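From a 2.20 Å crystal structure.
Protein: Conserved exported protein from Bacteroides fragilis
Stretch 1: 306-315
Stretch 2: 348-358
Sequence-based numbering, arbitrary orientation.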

# COMPACT_ATOMS: atom_id res chain seq x y z
N THR A 306 -11.34 12.40 9.11
CA THR A 306 -10.01 11.93 8.78
C THR A 306 -10.10 10.59 8.10
O THR A 306 -10.81 9.71 8.55
N LYS A 307 -9.39 10.46 6.99
CA LYS A 307 -9.27 9.18 6.29
C LYS A 307 -8.30 8.18 6.97
O LYS A 307 -7.45 8.55 7.79
N PHE A 308 -8.45 6.92 6.60
CA PHE A 308 -7.43 5.92 6.88
C PHE A 308 -6.84 5.33 5.57
O PHE A 308 -7.56 5.13 4.61
N TRP A 309 -5.53 5.08 5.57
CA TRP A 309 -4.83 4.36 4.48
C TRP A 309 -4.05 3.19 5.07
O TRP A 309 -3.25 3.36 6.03
N ALA A 310 -4.29 2.00 4.54
CA ALA A 310 -3.42 0.86 4.82
C ALA A 310 -2.26 1.01 3.82
O ALA A 310 -2.45 0.97 2.59
N SER A 311 -1.07 1.31 4.32
CA SER A 311 -0.04 1.86 3.43
C SER A 311 1.17 0.97 3.18
O SER A 311 2.11 1.38 2.50
N GLU A 312 1.16 -0.23 3.74
CA GLU A 312 2.21 -1.22 3.46
C GLU A 312 1.81 -2.58 3.96
O GLU A 312 1.37 -2.71 5.08
N TYR A 313 1.97 -3.59 3.11
CA TYR A 313 1.88 -4.98 3.52
C TYR A 313 2.63 -5.91 2.57
O TYR A 313 2.71 -5.64 1.37
N CYS A 314 3.16 -7.00 3.11
CA CYS A 314 3.55 -8.19 2.33
C CYS A 314 3.48 -9.40 3.27
O CYS A 314 3.44 -9.22 4.50
N ILE A 315 3.45 -10.62 2.71
CA ILE A 315 3.46 -11.84 3.52
C ILE A 315 4.77 -11.93 4.27
O ILE A 315 5.84 -12.07 3.68
N LEU A 348 -14.17 -2.55 7.38
CA LEU A 348 -14.14 -2.37 8.82
C LEU A 348 -13.37 -1.11 9.22
O LEU A 348 -13.87 -0.31 9.99
N ALA A 349 -12.18 -0.92 8.65
CA ALA A 349 -11.36 0.25 8.94
C ALA A 349 -11.73 1.42 8.02
O ALA A 349 -11.21 2.52 8.20
N ASN A 350 -12.66 1.17 7.09
CA ASN A 350 -13.09 2.14 6.09
C ASN A 350 -11.94 2.82 5.35
O ASN A 350 -11.95 4.04 5.13
N ALA A 351 -10.92 2.02 4.98
CA ALA A 351 -9.70 2.59 4.44
C ALA A 351 -10.00 3.25 3.12
O ALA A 351 -10.74 2.69 2.32
N SER A 352 -9.40 4.42 2.85
CA SER A 352 -9.51 5.00 1.50
C SER A 352 -8.47 4.52 0.49
O SER A 352 -8.56 4.88 -0.69
N ALA A 353 -7.47 3.78 0.94
CA ALA A 353 -6.41 3.24 0.07
C ALA A 353 -5.90 1.97 0.69
O ALA A 353 -5.94 1.84 1.92
N TRP A 354 -5.44 1.04 -0.16
CA TRP A 354 -4.74 -0.18 0.28
C TRP A 354 -3.45 -0.31 -0.55
O TRP A 354 -3.51 -0.26 -1.78
N GLN A 355 -2.30 -0.44 0.12
CA GLN A 355 -1.01 -0.35 -0.58
C GLN A 355 -0.08 -1.51 -0.24
O GLN A 355 0.16 -1.82 0.94
N TRP A 356 0.39 -2.18 -1.28
CA TRP A 356 1.44 -3.20 -1.15
C TRP A 356 2.76 -2.58 -0.73
O TRP A 356 2.99 -1.39 -0.95
N TRP A 357 3.63 -3.40 -0.14
CA TRP A 357 5.05 -3.12 -0.09
C TRP A 357 5.61 -3.33 -1.54
O TRP A 357 4.92 -3.01 -2.54
N THR A 358 6.82 -3.81 -1.69
CA THR A 358 7.41 -3.95 -3.04
C THR A 358 6.48 -4.72 -4.02
O THR A 358 5.99 -5.80 -3.69

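The methyl group of Ala 353 sits almost squarely on the indole of Trp 309: CB of Ala 353 lies 3.3 Å from the centroid of the five-membered ring of Trp 309 and 2° off its normal, a CH-pi contact. Trp 309 (chi1 m, chi2 20°) lays its ring over Ala 353, bringing its edge to Ser 352 and its CZ3 to 3.6 Å from NE2 of Gln 355. On the face of Ala 310 and Trp 354, CB of Ala 310 meets CD1 of Trp 354 at 3.6 Å; the same indole (chi1 t, chi2 91°) reaches on to Tyr 313, whose CB is 3.9 Å from CZ2 of Trp 354. Phe 308 (t) presents its ring edge to Ala 351, with CD2 of Phe 308 3.8 Å from CB of Ala 351; Ala 349 points toward stretch 1, its CB 4.1 Å from CD2 of Phe 308. Main-chain hydrogen bonds tie the two stretches together: Ser 352 N to Phe 308 O (2.6 Å), Ala 310 N to Ala 353 O (3.1 Å) and, weakly, Gln 355 N to Ala 310 O (2.8 Å). Beyond them, Trp 357 N donates to Tyr 313 O (2.9 Å), and Trp 357 (t) points toward stretch 1, its CB 3.6 Å from CG of the extended Glu 312 (t, t) and its CD1 3.7 Å from SG of Cys 314 (p). Trp 356 (m) starts away, yet its ring returns to put CE3 3.2 Å from Tyr 313 O. Gln 355 (m, t) brings OE1 to 3.4 Å from CB of Ser 311 (p). Water 1 accepts from Phe 308 N (3.0 Å) and donates to Asn 350 O (2.7 Å) and Ser 352 OG (2.9 Å); water 2 bridges Ser 311 O (2.7 Å) and Trp 356 O (2.8 Å).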

# COMPACT_ATOMS: atom_id res chain seq x y z
CB THR A 306 -9.13 11.89 10.04
OG1 THR A 306 -9.07 13.22 10.57
CG2 THR A 306 -7.70 11.38 9.75
CB LYS A 307 -8.85 9.42 4.84
CG LYS A 307 -9.94 10.01 3.94
CD LYS A 307 -9.38 10.36 2.61
CE LYS A 307 -10.48 10.74 1.65
NZ LYS A 307 -9.95 11.03 0.29
CB PHE A 308 -8.01 4.80 7.77
CG PHE A 308 -6.99 3.75 8.12
CD1 PHE A 308 -5.97 4.04 9.01
CD2 PHE A 308 -7.02 2.51 7.50
CE1 PHE A 308 -5.01 3.09 9.31
CE2 PHE A 308 -6.07 1.56 7.78
CZ PHE A 308 -5.06 1.84 8.68
CB TRP A 309 -3.83 5.27 3.75
CG TRP A 309 -4.37 6.15 2.64
CD1 TRP A 309 -5.69 6.53 2.44
CD2 TRP A 309 -3.61 6.81 1.61
NE1 TRP A 309 -5.78 7.35 1.34
CE2 TRP A 309 -4.53 7.53 0.81
CE3 TRP A 309 -2.24 6.83 1.26
CZ2 TRP A 309 -4.12 8.29 -0.28
CZ3 TRP A 309 -1.84 7.60 0.16
CH2 TRP A 309 -2.78 8.30 -0.60
CB ALA A 310 -4.20 -0.47 4.69
CB SER A 311 0.42 3.23 3.93
OG SER A 311 0.90 3.09 5.28
CB GLU A 312 3.56 -0.84 4.07
CG GLU A 312 4.74 -1.60 3.44
CD GLU A 312 6.03 -1.47 4.22
OE1 GLU A 312 6.55 -0.35 4.40
OE2 GLU A 312 6.54 -2.51 4.65
CB TYR A 313 0.42 -5.45 3.60
CG TYR A 313 0.31 -6.88 4.08
CD1 TYR A 313 0.64 -7.21 5.42
CD2 TYR A 313 -0.04 -7.92 3.20
CE1 TYR A 313 0.58 -8.52 5.86
CE2 TYR A 313 -0.11 -9.23 3.62
CZ TYR A 313 0.20 -9.53 4.95
OH TYR A 313 0.13 -10.84 5.37
CB CYS A 314 4.94 -8.04 1.72
SG CYS A 314 6.27 -7.95 2.90
CB ILE A 315 3.29 -13.13 2.69
CG1 ILE A 315 2.07 -13.07 1.78
CG2 ILE A 315 3.24 -14.36 3.62
CD1 ILE A 315 0.73 -13.01 2.48
CB LEU A 348 -13.58 -3.61 9.53
CG LEU A 348 -14.32 -4.92 9.32
CD1 LEU A 348 -13.88 -5.94 10.36
CD2 LEU A 348 -15.82 -4.74 9.34
CB ALA A 349 -9.88 -0.08 8.86
CB ASN A 350 -14.03 3.20 6.72
CG ASN A 350 -15.46 2.69 6.90
OD1 ASN A 350 -16.41 3.30 6.45
ND2 ASN A 350 -15.60 1.57 7.57
CB ALA A 351 -8.65 1.51 4.26
CB SER A 352 -9.54 6.54 1.54
OG SER A 352 -10.81 7.00 2.01
CB ALA A 353 -5.27 4.21 -0.09
CB TRP A 354 -5.62 -1.44 0.13
CG TRP A 354 -5.08 -2.56 0.93
CD1 TRP A 354 -5.39 -2.87 2.23
CD2 TRP A 354 -4.06 -3.50 0.53
NE1 TRP A 354 -4.65 -3.95 2.65
CE2 TRP A 354 -3.82 -4.34 1.63
CE3 TRP A 354 -3.33 -3.69 -0.66
CZ2 TRP A 354 -2.88 -5.39 1.58
CZ3 TRP A 354 -2.39 -4.71 -0.71
CH2 TRP A 354 -2.18 -5.56 0.41
CB GLN A 355 -0.33 1.00 -0.29
CG GLN A 355 -1.33 2.19 -0.26
CD GLN A 355 -0.65 3.53 -0.24
OE1 GLN A 355 0.20 3.77 0.62
NE2 GLN A 355 -1.01 4.41 -1.17
CB TRP A 356 1.68 -3.91 -2.51
CG TRP A 356 0.70 -4.95 -2.79
CD1 TRP A 356 -0.39 -4.86 -3.64
CD2 TRP A 356 0.68 -6.27 -2.25
NE1 TRP A 356 -1.07 -6.05 -3.65
CE2 TRP A 356 -0.44 -6.93 -2.81
CE3 TRP A 356 1.49 -6.96 -1.33
CZ2 TRP A 356 -0.77 -8.25 -2.47
CZ3 TRP A 356 1.17 -8.27 -1.00
CH2 TRP A 356 0.06 -8.90 -1.58
CB TRP A 357 5.70 -4.02 1.00
CG TRP A 357 7.19 -4.00 1.17
CD1 TRP A 357 8.00 -5.10 1.26
CD2 TRP A 357 8.08 -2.86 1.24
NE1 TRP A 357 9.31 -4.73 1.38
CE2 TRP A 357 9.39 -3.36 1.36
CE3 TRP A 357 7.89 -1.47 1.17
CZ2 TRP A 357 10.52 -2.53 1.45
CZ3 TRP A 357 9.00 -0.64 1.26
CH2 TRP A 357 10.30 -1.18 1.40
CB THR A 358 8.74 -4.65 -2.97
OG1 THR A 358 8.53 -5.95 -2.40
CG2 THR A 358 9.78 -3.87 -2.10
O HOH W 1 -10.86 6.44 4.85
O HOH W 2 4.09 0.38 0.98